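PDB 4A9V: PHOX from Pseudomonas fluorescens, which catalyses the hydrolysis of phosphate monoesters as an alkaline phosphatase, using a complex iron-calcium cofactor held by a beta-propeller. Local coordinates for residues 269-274 against 370-375; 295-300 against 378-383; 452-457 against 504-509; 473-478 against 491-496. One frame throughout, in Å; residues are numbered along the deposited sequence.

Contact 1. Residues 269-274 against 370-375; sequences RFKHEN and HARLAA. With CA (calcium ion), chain Q; FEO (mu-oxo-diiron), chain S.
In this beta-propeller phosphatase the loop 269-274 reaches from the first turn of helix 371-377 to the iron-calcium cofactor. No hydrogen bond crosses between the segments; they meet through van der Waals contacts. Arg-372, extended from CG to NE, crosses Lys-271 obliquely and sets NH2 3.5 Å from Lys-271 CG; nearer its root, NE lies 4.2 Å from Phe-270 CB. Ala-371 puts its methyl CB 3.7 Å from Arg-269 O and, at 4.3 Å from Phe-270 CD2, meets the ring at its edge. The long arm of Arg-269, with CG anti to the backbone N (chi1 174°), runs alongside His-370, their planes 66° apart, and its NH1 bonds to Ile-369 O.

Acids beyond the segments position the cations. Lys-271 NZ and Arg-372 NH1 stand 4.4 Å apart, a like-charge approach probably eased by Glu-293, which salt-bridges Lys-271 NZ and Arg-372 NH2, while Asp-291 takes Arg-372 NE; the strongest polar partner of Lys-271 NZ is Tyr-216. An alanine in place of Arg-372 would probably cost the loop its cover over the Lys-271 chain and leave Asp-291 without this salt bridge.

Past the inverse gamma turn centred on Lys-271, Glu-273 bends at chi2 (93°) and bridges two metals: OE1 binds FE2 of the mu-oxo-diiron at 2.0 Å, and OE2 binds the chain Q calcium at 2.3 Å.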
loop_
_atom_site.group_PDB
_atom_site.type_symbol
_atom_site.label_atom_id
_atom_site.label_comp_id
_atom_site.label_asym_id
_atom_site.label_seq_id
_atom_site.Cartn_x
_atom_site.Cartn_y
_atom_site.Cartn_z
ATOM N N ARG A 269 -7.257 8.088 10.778
ATOM C CA ARG A 269 -6.524 6.932 11.283
ATOM C C ARG A 269 -7.290 5.656 10.960
ATOM O O ARG A 269 -8.466 5.522 11.313
ATOM C CB ARG A 269 -6.325 7.052 12.799
ATOM C CG ARG A 269 -5.706 5.821 13.433
ATOM C CD ARG A 269 -5.288 6.116 14.859
ATOM N NE ARG A 269 -5.001 4.906 15.619
ATOM C CZ ARG A 269 -5.910 4.184 16.265
ATOM N NH1 ARG A 269 -7.191 4.515 16.229
ATOM N NH2 ARG A 269 -5.539 3.082 16.893
ATOM N N PHE A 270 -6.623 4.737 10.272
ATOM C CA PHE A 270 -7.165 3.441 9.881
ATOM C C PHE A 270 -6.008 2.660 9.247
ATOM O O PHE A 270 -4.851 3.065 9.385
ATOM C CB PHE A 270 -8.428 3.555 8.975
ATOM C CG PHE A 270 -8.290 4.487 7.788
ATOM C CD1 PHE A 270 -7.842 4.015 6.563
ATOM C CD2 PHE A 270 -8.834 5.764 7.837
ATOM C CE1 PHE A 270 -7.852 4.824 5.443
ATOM C CE2 PHE A 270 -8.848 6.574 6.725
ATOM C CZ PHE A 270 -8.387 6.097 5.521
ATOM N N LYS A 271 -6.286 1.487 8.690
ATOM C CA LYS A 271 -5.226 0.644 8.158
ATOM C C LYS A 271 -4.984 1.006 6.687
ATOM O O LYS A 271 -5.513 0.384 5.763
ATOM C CB LYS A 271 -5.549 -0.832 8.395
ATOM C CG LYS A 271 -5.668 -1.119 9.875
ATOM C CD LYS A 271 -5.835 -2.582 10.233
ATOM C CE LYS A 271 -6.127 -2.704 11.719
ATOM N NZ LYS A 271 -6.378 -4.105 12.146
ATOM N N HIS A 272 -4.289 2.126 6.504
ATOM C CA HIS A 272 -4.131 2.744 5.190
ATOM C C HIS A 272 -3.352 1.858 4.253
ATOM O O HIS A 272 -2.216 1.493 4.555
ATOM C CB HIS A 272 -3.357 4.049 5.331
ATOM C CG HIS A 272 -4.116 5.151 6.013
ATOM N ND1 HIS A 272 -4.891 6.019 5.325
ATOM C CD2 HIS A 272 -4.144 5.559 7.334
ATOM C CE1 HIS A 272 -5.399 6.926 6.170
ATOM N NE2 HIS A 272 -4.949 6.648 7.396
ATOM N N GLU A 273 -3.877 1.646 3.047
ATOM C CA GLU A 273 -3.132 0.954 1.997
ATOM C C GLU A 273 -2.302 1.955 1.189
ATOM O O GLU A 273 -1.082 2.004 1.328
ATOM C CB GLU A 273 -4.057 0.160 1.089
ATOM C CG GLU A 273 -3.289 -0.651 0.055
ATOM C CD GLU A 273 -2.996 -2.073 0.487
ATOM O OE1 GLU A 273 -3.636 -2.535 1.466
ATOM O OE2 GLU A 273 -2.154 -2.727 -0.182
ATOM N N ASN A 274 -2.948 2.748 0.335
ATOM C CA ASN A 274 -2.246 3.789 -0.421
ATOM C C ASN A 274 -3.005 5.109 -0.379
ATOM O O ASN A 274 -4.000 5.263 0.326
ATOM C CB ASN A 274 -1.871 3.338 -1.860
ATOM C CG ASN A 274 -2.931 3.662 -2.901
ATOM O OD1 ASN A 274 -4.133 3.626 -2.630
ATOM N ND2 ASN A 274 -2.491 3.844 -4.143
ATOM N N HIS A 370 -10.537 8.057 15.513
ATOM C CA HIS A 370 -11.499 6.963 15.443
ATOM C C HIS A 370 -12.335 7.053 14.193
ATOM O O HIS A 370 -13.539 6.783 14.204
ATOM C CB HIS A 370 -12.373 6.969 16.690
ATOM C CG HIS A 370 -11.597 6.710 17.947
ATOM N ND1 HIS A 370 -11.993 7.150 19.157
ATOM C CD2 HIS A 370 -10.426 5.990 18.154
ATOM C CE1 HIS A 370 -11.109 6.744 20.088
ATOM N NE2 HIS A 370 -10.146 6.043 19.470
ATOM N N ALA A 371 -11.674 7.282 13.064
ATOM C CA ALA A 371 -12.365 7.461 11.796
ATOM C C ALA A 371 -13.249 6.264 11.440
ATOM O O ALA A 371 -14.318 6.444 10.868
ATOM C CB ALA A 371 -11.368 7.738 10.694
ATOM N N ARG A 372 -12.809 5.045 11.756
ATOM C CA ARG A 372 -13.622 3.870 11.454
ATOM C C ARG A 372 -14.986 3.982 12.129
ATOM O O ARG A 372 -16.008 3.608 11.552
ATOM C CB ARG A 372 -12.926 2.596 11.933
ATOM C CG ARG A 372 -11.780 2.127 11.054
ATOM C CD ARG A 372 -11.246 0.786 11.527
ATOM N NE ARG A 372 -10.337 0.209 10.557
ATOM C CZ ARG A 372 -9.820 -1.006 10.647
ATOM N NH1 ARG A 372 -10.029 -1.758 11.723
ATOM N NH2 ARG A 372 -9.122 -1.482 9.634
ATOM N N LEU A 373 -14.984 4.365 13.402
ATOM C CA LEU A 373 -16.215 4.466 14.171
ATOM C C LEU A 373 -17.102 5.572 13.624
ATOM O O LEU A 373 -18.314 5.428 13.568
ATOM C CB LEU A 373 -15.908 4.720 15.647
ATOM C CG LEU A 373 -15.301 3.523 16.371
ATOM C CD1 LEU A 373 -14.999 3.896 17.814
ATOM C CD2 LEU A 373 -16.240 2.328 16.331
ATOM N N ALA A 374 -16.502 6.696 13.249
ATOM C CA ALA A 374 -17.273 7.806 12.703
ATOM C C ALA A 374 -17.913 7.405 11.370
ATOM O O ALA A 374 -19.073 7.727 11.098
ATOM C CB ALA A 374 -16.385 9.031 12.530
ATOM N N ALA A 375 -17.165 6.678 10.544
ATOM C CA ALA A 375 -17.671 6.237 9.255
ATOM C C ALA A 375 -18.835 5.245 9.413
ATOM O O ALA A 375 -19.775 5.248 8.622
ATOM C CB ALA A 375 -16.543 5.624 8.441
HETATM CA CA CA Q . -1.003 -4.719 -0.406
HETATM FE FE1 FEO S . 0.029 -4.085 3.048
HETATM FE FE2 FEO S . -3.342 -4.361 2.257
HETATM O O FEO S . -1.472 -4.764 2.000
HETATM O O HOH W 1 1.189 -4.832 1.387
HETATM O O HOH W 2 0.654 -2.860 -0.745
HETATM O O HOH W 3 0.771 -5.570 -1.932
HETATM O O HOH W 4 -0.631 -7.109 0.623
HETATM O O HOH W 5 -0.095 -6.219 3.812
#

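Contact 2. Residues 295-300 against 378-383; sequences GEFIYK and VGATRM
Three hydrogen bonds join Gly-295 and Glu-296 to Arg-382 and Met-383. The straightest runs from Arg-382 NE to Gly-295 O, 3.0 Å with 160° at the hydrogen; the oxygen lies in the guanidinium plane and offers a lone pair. The chain is bent at chi3 (74°), which turns NE back to the glycine. Two backbone bonds complete the set, Gly-295 N to Met-383 O at 2.9 Å and Met-383 N to Glu-296 O at 2.8 Å, both in the carbonyl plane. Water 7 adds a link between Ile-298 N and Thr-381 O. Replacing Arg-382 by alanine would probably loosen the corner at Gly-295, since the side-chain bond to its carbonyl would be lost.

Packing begins with Phe-297. Ala-380 CB sits over the centre of its ring in a CH-pi contact, 3.5 Å from the ring centroid and 10° off the normal, while Thr-381 O lies in plane at the edge, 3.2 Å from Phe-297 CD1. Further along, Ile-298 CD1 meets Met-383 CE at 4.0 Å, the two chains crossing nearly at right angles. The loop leaving helix 371-377 is thus fastened to the start of strand 296-303, with Phe-297 also against Ala-375 of that helix and Val-326 of strand 322-329, and Met-383 against Leu-430 of strand 428-434.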
loop_
_atom_site.group_PDB
_atom_site.type_symbol
_atom_site.label_atom_id
_atom_site.label_comp_id
_atom_site.label_asym_id
_atom_site.label_seq_id
_atom_site.Cartn_x
_atom_site.Cartn_y
_atom_site.Cartn_z
ATOM N N GLY A 295 -14.661 -5.761 5.348
ATOM C CA GLY A 295 -15.804 -4.999 5.808
ATOM C C GLY A 295 -15.529 -3.560 6.211
ATOM O O GLY A 295 -16.408 -2.916 6.784
ATOM N N GLU A 296 -14.352 -3.030 5.866
ATOM C CA GLU A 296 -14.044 -1.622 6.139
ATOM C C GLU A 296 -14.203 -0.776 4.864
ATOM O O GLU A 296 -14.827 -1.217 3.889
ATOM C CB GLU A 296 -12.660 -1.480 6.782
ATOM C CG GLU A 296 -12.581 -2.064 8.187
ATOM C CD GLU A 296 -13.355 -1.309 9.264
ATOM O OE1 GLU A 296 -13.891 -0.204 9.033
ATOM O OE2 GLU A 296 -13.356 -1.809 10.406
ATOM N N PHE A 297 -13.806 0.495 4.930
ATOM C CA PHE A 297 -14.341 1.511 4.038
ATOM C C PHE A 297 -13.303 2.133 3.096
ATOM O O PHE A 297 -12.086 1.939 3.233
ATOM C CB PHE A 297 -15.010 2.619 4.850
ATOM C CG PHE A 297 -15.985 2.114 5.885
ATOM C CD1 PHE A 297 -16.979 1.215 5.536
ATOM C CD2 PHE A 297 -15.938 2.575 7.196
ATOM C CE1 PHE A 297 -17.924 0.813 6.460
ATOM C CE2 PHE A 297 -16.857 2.136 8.137
ATOM C CZ PHE A 297 -17.841 1.241 7.769
ATOM N N ILE A 298 -13.820 2.910 2.145
ATOM C CA ILE A 298 -13.032 3.754 1.247
ATOM C C ILE A 298 -13.282 5.220 1.598
ATOM O O ILE A 298 -14.424 5.639 1.788
ATOM C CB ILE A 298 -13.419 3.485 -0.222
ATOM C CG1 ILE A 298 -13.063 2.044 -0.603
ATOM C CG2 ILE A 298 -12.734 4.479 -1.152
ATOM C CD1 ILE A 298 -13.686 1.572 -1.898
ATOM N N TYR A 299 -12.195 5.984 1.667
ATOM C CA TYR A 299 -12.195 7.367 2.142
ATOM C C TYR A 299 -11.652 8.325 1.072
ATOM O O TYR A 299 -10.993 7.917 0.112
ATOM C CB TYR A 299 -11.348 7.505 3.416
ATOM C CG TYR A 299 -11.842 6.696 4.592
ATOM C CD1 TYR A 299 -11.566 5.334 4.695
ATOM C CD2 TYR A 299 -12.500 7.306 5.653
ATOM C CE1 TYR A 299 -11.986 4.599 5.791
ATOM C CE2 TYR A 299 -12.894 6.583 6.765
ATOM C CZ TYR A 299 -12.645 5.235 6.826
ATOM O OH TYR A 299 -13.052 4.550 7.948
ATOM N N LYS A 300 -11.887 9.616 1.282
ATOM C CA LYS A 300 -11.455 10.672 0.367
ATOM C C LYS A 300 -11.206 11.933 1.186
ATOM O O LYS A 300 -12.100 12.409 1.875
ATOM C CB LYS A 300 -12.546 10.929 -0.672
ATOM C CG LYS A 300 -12.302 12.084 -1.620
ATOM C CD LYS A 300 -13.607 12.410 -2.337
ATOM C CE LYS A 300 -13.467 13.495 -3.389
ATOM N NZ LYS A 300 -14.800 13.830 -3.963
ATOM N N VAL A 378 -22.081 7.236 10.084
ATOM C CA VAL A 378 -22.695 7.894 8.931
ATOM C C VAL A 378 -23.130 6.917 7.841
ATOM O O VAL A 378 -23.674 7.330 6.827
ATOM C CB VAL A 378 -21.787 8.979 8.309
ATOM C CG1 VAL A 378 -21.292 9.937 9.375
ATOM C CG2 VAL A 378 -20.630 8.361 7.536
ATOM N N GLY A 379 -22.941 5.621 8.074
ATOM C CA GLY A 379 -23.463 4.594 7.173
ATOM C C GLY A 379 -22.634 4.383 5.915
ATOM O O GLY A 379 -23.176 4.117 4.842
ATOM N N ALA A 380 -21.315 4.369 6.072
ATOM C CA ALA A 380 -20.434 3.948 4.989
ATOM C C ALA A 380 -20.728 2.499 4.586
ATOM O O ALA A 380 -21.167 1.687 5.407
ATOM C CB ALA A 380 -18.987 4.106 5.426
ATOM N N THR A 381 -20.441 2.166 3.332
ATOM C CA THR A 381 -20.629 0.804 2.842
ATOM C C THR A 381 -19.416 -0.064 3.160
ATOM O O THR A 381 -18.291 0.258 2.768
ATOM C CB THR A 381 -20.844 0.791 1.321
ATOM O OG1 THR A 381 -21.946 1.641 0.977
ATOM C CG2 THR A 381 -21.078 -0.625 0.806
ATOM N N ARG A 382 -19.655 -1.181 3.837
ATOM C CA ARG A 382 -18.593 -2.134 4.149
ATOM C C ARG A 382 -18.101 -2.831 2.887
ATOM O O ARG A 382 -18.905 -3.312 2.090
ATOM C CB ARG A 382 -19.128 -3.163 5.144
ATOM C CG ARG A 382 -19.574 -2.545 6.463
ATOM C CD ARG A 382 -19.972 -3.608 7.467
ATOM N NE ARG A 382 -18.796 -4.288 7.994
ATOM C CZ ARG A 382 -18.839 -5.213 8.943
ATOM N NH1 ARG A 382 -20.006 -5.723 9.295
ATOM N NH2 ARG A 382 -17.720 -5.678 9.490
ATOM N N MET A 383 -16.780 -2.859 2.697
ATOM C CA MET A 383 -16.181 -3.276 1.431
ATOM C C MET A 383 -15.321 -4.534 1.578
ATOM O O MET A 383 -14.792 -4.834 2.653
ATOM C CB MET A 383 -15.327 -2.146 0.851
ATOM C CG MET A 383 -16.083 -0.840 0.630
ATOM S SD MET A 383 -17.501 -0.951 -0.477
ATOM C CE MET A 383 -16.683 -1.135 -2.055
HETATM O O HOH W 6 -15.108 -4.632 9.328
HETATM O O HOH W 7 -16.854 2.645 1.920
#

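Contact 3. Residues 452-457 against 504-509; sequences AGNPSV and AGMGNN
An Asx motif at Asn-454 organises this junction between two loops of the propeller, one following strand 443-451 and the other leading into strand 510-514. It is peripheral, with its centre about 24 Å from the centre of the chain, and joins the loops by one amide and a few apolar contacts.

The polar part rests on the two ends of the Asn-454 amide. With CG anti to the backbone N (chi1 -168°), the side chain points across to the 504-509 loop, where ND2 donates to Ala-504 O at 3.0 Å. This bond is nearly straight, 165° at the hydrogen. The acceptor lies close to the Asn-454 amide plane, but the donor stands above the plane of the Ala-504 carbonyl. ND2 also donates to Asp-502 O, so both bonds anchor the amide to the same loop. At its other end OD1 turns back on its own segment, accepting from Val-457 N at 3.0 Å and, weakly, from Ser-456 N. A single side chain therefore ties the turn 454-457 to the neighbouring loop, and bonds at both ends of the amide fix its rotation about chi2.

Apolar contacts lie around it. Val-457 CG2, set beside its backbone N, meets Ala-504 CB at 4.0 Å on the more exposed side. Met-506 is extended beyond CG, so its terminal methyl arrives obliquely at the Asn-454 chain, CE lying 3.8 Å from Asn-454 CB and 3.2 Å from Gly-453 O.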
loop_
_atom_site.group_PDB
_atom_site.type_symbol
_atom_site.label_atom_id
_atom_site.label_comp_id
_atom_site.label_asym_id
_atom_site.label_seq_id
_atom_site.Cartn_x
_atom_site.Cartn_y
_atom_site.Cartn_z
ATOM N N ALA A 452 -12.603 -10.945 -10.568
ATOM C CA ALA A 452 -11.670 -12.044 -10.733
ATOM C C ALA A 452 -12.364 -13.367 -10.443
ATOM O O ALA A 452 -13.325 -13.430 -9.679
ATOM C CB ALA A 452 -10.462 -11.855 -9.829
ATOM N N GLY A 453 -11.868 -14.427 -11.064
ATOM C CA GLY A 453 -12.424 -15.747 -10.848
ATOM C C GLY A 453 -11.607 -16.805 -11.549
ATOM O O GLY A 453 -10.568 -16.520 -12.146
ATOM N N ASN A 454 -12.087 -18.038 -11.468
ATOM C CA ASN A 454 -11.415 -19.156 -12.104
ATOM C C ASN A 454 -12.382 -19.882 -13.028
ATOM O O ASN A 454 -13.125 -20.758 -12.595
ATOM C CB ASN A 454 -10.868 -20.134 -11.060
ATOM C CG ASN A 454 -9.927 -21.155 -11.669
ATOM O OD1 ASN A 454 -10.136 -21.604 -12.803
ATOM N ND2 ASN A 454 -8.856 -21.478 -10.954
ATOM N N PRO A 455 -12.420 -19.481 -14.302
ATOM C CA PRO A 455 -13.367 -20.076 -15.242
ATOM C C PRO A 455 -12.970 -21.481 -15.692
ATOM O O PRO A 455 -13.770 -22.157 -16.327
ATOM C CB PRO A 455 -13.349 -19.109 -16.429
ATOM C CG PRO A 455 -12.033 -18.415 -16.339
ATOM C CD PRO A 455 -11.747 -18.298 -14.871
ATOM N N SER A 456 -11.789 -21.945 -15.298
ATOM C CA SER A 456 -11.410 -23.337 -15.528
ATOM C C SER A 456 -12.071 -24.269 -14.514
ATOM O O SER A 456 -12.543 -25.350 -14.866
ATOM C CB SER A 456 -9.891 -23.493 -15.474
ATOM O OG SER A 456 -9.289 -22.945 -16.628
ATOM N N VAL A 457 -12.175 -23.803 -13.276
ATOM C CA VAL A 457 -12.661 -24.617 -12.172
ATOM C C VAL A 457 -14.153 -24.369 -11.936
ATOM O O VAL A 457 -14.884 -25.279 -11.548
ATOM C CB VAL A 457 -11.863 -24.306 -10.893
ATOM C CG1 VAL A 457 -12.456 -25.035 -9.700
ATOM C CG2 VAL A 457 -10.393 -24.663 -11.077
ATOM N N ALA A 504 -6.370 -23.397 -9.131
ATOM C CA ALA A 504 -5.704 -24.248 -10.117
ATOM C C ALA A 504 -5.520 -23.480 -11.418
ATOM O O ALA A 504 -6.488 -22.981 -11.991
ATOM C CB ALA A 504 -6.503 -25.520 -10.355
ATOM N N GLY A 505 -4.279 -23.420 -11.893
ATOM C CA GLY A 505 -3.970 -22.748 -13.145
ATOM C C GLY A 505 -3.501 -21.310 -13.005
ATOM O O GLY A 505 -3.129 -20.686 -13.994
ATOM N N MET A 506 -3.550 -20.765 -11.795
ATOM C CA MET A 506 -3.171 -19.367 -11.594
ATOM C C MET A 506 -1.687 -19.164 -11.298
ATOM O O MET A 506 -1.163 -18.066 -11.470
ATOM C CB MET A 506 -4.018 -18.750 -10.492
ATOM C CG MET A 506 -5.459 -18.587 -10.929
ATOM S SD MET A 506 -6.526 -18.014 -9.599
ATOM C CE MET A 506 -8.007 -17.650 -10.539
ATOM N N GLY A 507 -1.019 -20.198 -10.797
ATOM C CA GLY A 507 0.413 -20.111 -10.528
ATOM C C GLY A 507 0.794 -19.103 -9.456
ATOM O O GLY A 507 0.003 -18.778 -8.569
ATOM N N ASN A 508 2.013 -18.587 -9.576
ATOM C CA ASN A 508 2.581 -17.639 -8.624
ATOM C C ASN A 508 1.924 -16.268 -8.778
ATOM O O ASN A 508 1.281 -15.985 -9.798
ATOM C CB ASN A 508 4.088 -17.511 -8.867
ATOM C CG ASN A 508 4.875 -18.735 -8.433
ATOM O OD1 ASN A 508 4.338 -19.695 -7.878
ATOM N ND2 ASN A 508 6.176 -18.694 -8.682
ATOM N N ASN A 509 2.200 -15.380 -7.830
ATOM C CA ASN A 509 1.744 -14.006 -7.957
ATOM C C ASN A 509 2.397 -13.307 -9.137
ATOM O O ASN A 509 3.415 -13.754 -9.675
ATOM C CB ASN A 509 1.977 -13.249 -6.651
ATOM C CG ASN A 509 0.886 -13.516 -5.647
ATOM O OD1 ASN A 509 -0.295 -13.384 -5.970
ATOM N ND2 ASN A 509 1.260 -13.933 -4.442
#

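Contact 4. Residues 473-478 against 491-496; sequences NMFNSP and ILTDGD. With CA (calcium ion), chain R; LI (lithium ion), chain G.
The start of strand 478-483 and the end of strand 489-493, adjacent antiparallel strands of a four-stranded propeller sheet, meet here where the chain runs on to the metal-binding Asp-494. Pro-478 and Thr-493 form a non-hydrogen-bonded pair. Beyond it Asp-494 N donates to Ser-477 O at 3.0 Å, almost straight at 176°.

Asn-476 extends the join with its amide, held in the crowded position between backbone N and carbonyl carbon (chi1 78°). Its OD1 takes Asp-496 N on a lone pair at 2.9 Å, while ND2 gives a bond to Asp-496 O, 3.1 Å long and 162° at the hydrogen. OD1 also accepts from Ser-477 OG, this donor standing above the carbonyl plane. The amide thus pairs with both backbone polar atoms of one residue, and Gly-495 CA passes 3.1 Å from Asn-476 OD1, where a side chain on Gly-495 would collide. Next to this, Phe-475 CD2 meets Thr-493 CG2 obliquely at 4.0 Å.

Asp-494 carries its carboxylate to the metal cluster, CG anti to its backbone N. OD2 binds the chain R calcium at 2.4 Å, a site shared with Asp-479 and Glu-387, and OD1 binds lithium at 2.4 Å together with Glu-532. Two cations on one carboxylate would be expected to favour its ionised form, and the backbone bond from Asp-494 N holds the root of this bridging ligand to the adjoining strand.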
loop_
_atom_site.group_PDB
_atom_site.type_symbol
_atom_site.label_atom_id
_atom_site.label_comp_id
_atom_site.label_asym_id
_atom_site.label_seq_id
_atom_site.Cartn_x
_atom_site.Cartn_y
_atom_site.Cartn_z
ATOM N N ASN A 473 -5.802 -15.935 -18.750
ATOM C CA ASN A 473 -5.304 -14.741 -18.059
ATOM C C ASN A 473 -5.658 -14.665 -16.577
ATOM O O ASN A 473 -5.338 -13.682 -15.913
ATOM C CB ASN A 473 -5.765 -13.458 -18.761
ATOM C CG ASN A 473 -7.229 -13.140 -18.513
ATOM O OD1 ASN A 473 -7.925 -13.884 -17.832
ATOM N ND2 ASN A 473 -7.717 -12.064 -19.122
ATOM N N MET A 474 -6.258 -15.718 -16.040
ATOM C CA MET A 474 -6.878 -15.615 -14.730
ATOM C C MET A 474 -5.862 -15.437 -13.602
ATOM O O MET A 474 -4.736 -15.942 -13.642
ATOM C CB MET A 474 -7.781 -16.815 -14.463
ATOM C CG MET A 474 -7.084 -18.149 -14.590
ATOM S SD MET A 474 -8.230 -19.483 -14.229
ATOM C CE MET A 474 -7.126 -20.884 -14.387
ATOM N N PHE A 475 -6.325 -14.762 -12.554
ATOM C CA PHE A 475 -5.509 -14.387 -11.404
ATOM C C PHE A 475 -6.423 -14.249 -10.186
ATOM O O PHE A 475 -7.648 -14.271 -10.313
ATOM C CB PHE A 475 -4.788 -13.061 -11.680
ATOM C CG PHE A 475 -5.717 -11.907 -11.948
ATOM C CD1 PHE A 475 -6.197 -11.661 -13.233
ATOM C CD2 PHE A 475 -6.140 -11.085 -10.910
ATOM C CE1 PHE A 475 -7.066 -10.608 -13.466
ATOM C CE2 PHE A 475 -7.027 -10.045 -11.145
ATOM C CZ PHE A 475 -7.500 -9.814 -12.423
ATOM N N ASN A 476 -5.842 -14.093 -9.008
ATOM C CA ASN A 476 -6.656 -13.834 -7.827
ATOM C C ASN A 476 -6.034 -12.780 -6.934
ATOM O O ASN A 476 -4.812 -12.579 -6.944
ATOM C CB ASN A 476 -6.947 -15.126 -7.048
ATOM C CG ASN A 476 -5.778 -15.586 -6.205
ATOM O OD1 ASN A 476 -5.717 -15.314 -5.003
ATOM N ND2 ASN A 476 -4.865 -16.344 -6.819
ATOM N N SER A 477 -6.893 -12.088 -6.191
ATOM C CA SER A 477 -6.488 -11.130 -5.171
ATOM C C SER A 477 -5.640 -9.996 -5.757
ATOM O O SER A 477 -4.529 -9.726 -5.297
ATOM C CB SER A 477 -5.736 -11.835 -4.046
ATOM O OG SER A 477 -6.516 -12.879 -3.486
ATOM N N PRO A 478 -6.203 -9.255 -6.718
ATOM C CA PRO A 478 -5.534 -8.028 -7.137
ATOM C C PRO A 478 -5.367 -7.089 -5.941
ATOM O O PRO A 478 -6.214 -7.049 -5.048
ATOM C CB PRO A 478 -6.498 -7.445 -8.171
ATOM C CG PRO A 478 -7.842 -7.924 -7.718
ATOM C CD PRO A 478 -7.603 -9.310 -7.177
ATOM N N ILE A 491 -1.842 -4.177 -12.945
ATOM C CA ILE A 491 -2.532 -4.855 -11.849
ATOM C C ILE A 491 -1.569 -5.860 -11.216
ATOM O O ILE A 491 -0.996 -6.694 -11.919
ATOM C CB ILE A 491 -3.754 -5.643 -12.371
ATOM C CG1 ILE A 491 -4.764 -4.716 -13.048
ATOM C CG2 ILE A 491 -4.400 -6.424 -11.240
ATOM C CD1 ILE A 491 -5.785 -5.439 -13.908
ATOM N N LEU A 492 -1.340 -5.737 -9.913
ATOM C CA LEU A 492 -0.351 -6.547 -9.211
ATOM C C LEU A 492 -1.103 -7.437 -8.227
ATOM O O LEU A 492 -2.078 -6.993 -7.629
ATOM C CB LEU A 492 0.626 -5.629 -8.464
ATOM C CG LEU A 492 1.588 -4.802 -9.325
ATOM C CD1 LEU A 492 0.923 -3.714 -10.160
ATOM C CD2 LEU A 492 2.652 -4.180 -8.445
ATOM N N THR A 493 -0.664 -8.679 -8.043
ATOM C CA THR A 493 -1.420 -9.601 -7.205
ATOM C C THR A 493 -0.723 -10.028 -5.920
ATOM O O THR A 493 0.502 -10.170 -5.852
ATOM C CB THR A 493 -1.923 -10.852 -7.962
ATOM O OG1 THR A 493 -0.863 -11.799 -8.173
ATOM C CG2 THR A 493 -2.525 -10.486 -9.285
ATOM N N ASP A 494 -1.554 -10.253 -4.906
ATOM C CA ASP A 494 -1.157 -10.802 -3.617
ATOM C C ASP A 494 -2.179 -11.854 -3.201
ATOM O O ASP A 494 -3.026 -11.625 -2.336
ATOM C CB ASP A 494 -1.093 -9.699 -2.563
ATOM C CG ASP A 494 -0.931 -10.252 -1.168
ATOM O OD1 ASP A 494 -0.291 -11.318 -1.044
ATOM O OD2 ASP A 494 -1.493 -9.665 -0.211
ATOM N N GLY A 495 -2.163 -12.967 -3.917
ATOM C CA GLY A 495 -3.172 -13.985 -3.751
ATOM C C GLY A 495 -2.600 -15.327 -3.376
ATOM O O GLY A 495 -1.417 -15.466 -3.066
ATOM N N ASP A 496 -3.475 -16.316 -3.402
ATOM C CA ASP A 496 -3.128 -17.694 -3.132
ATOM C C ASP A 496 -2.307 -18.254 -4.297
ATOM O O ASP A 496 -2.679 -18.090 -5.457
ATOM C CB ASP A 496 -4.415 -18.496 -2.934
ATOM C CG ASP A 496 -4.156 -19.916 -2.502
ATOM O OD1 ASP A 496 -3.475 -20.635 -3.259
ATOM O OD2 ASP A 496 -4.719 -20.330 -1.466
HETATM CA CA CA R . -3.006 -7.779 -0.138
HETATM LI LI LI G . 0.344 -11.098 1.288
HETATM O O HOH W 8 -2.901 -14.157 -8.991
HETATM O O HOH W 9 -0.352 -9.628 2.255
HETATM O O HOH W 10 -0.696 -12.806 1.148
HETATM O O HOH W 11 1.494 -13.140 0.212
HETATM O O HOH W 4 -0.631 -7.109 0.623
HETATM O O HOH W 12 -2.550 -8.042 2.198
#

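Contacts 1 and 2 adjoin, their centres 9 Å apart: Ala-375 CB packs 3.3 Å from Phe-297 CD2, and Phe-270 CZ lies 3.4 Å from Tyr-299 CD1. Contacts 3 and 4 form a second pair, also with centres 9 Å apart, in which Asn-509 OD1 probably accepts from Gly-495 N at 2.8 Å and thereby braces the chain just after Asp-494. The pairs do not touch. Contacts 1 and 4 have centres about 25 Å apart, yet each sends one carboxylate to the cofactor, Glu-273 and Asp-494, and water 4 binds both calcium ions. Contact 2 holds no metal ligand, the Glu-296 side chain lying about 11 Å from the mu-oxo-diiron, and contact 3 lies away from the metals.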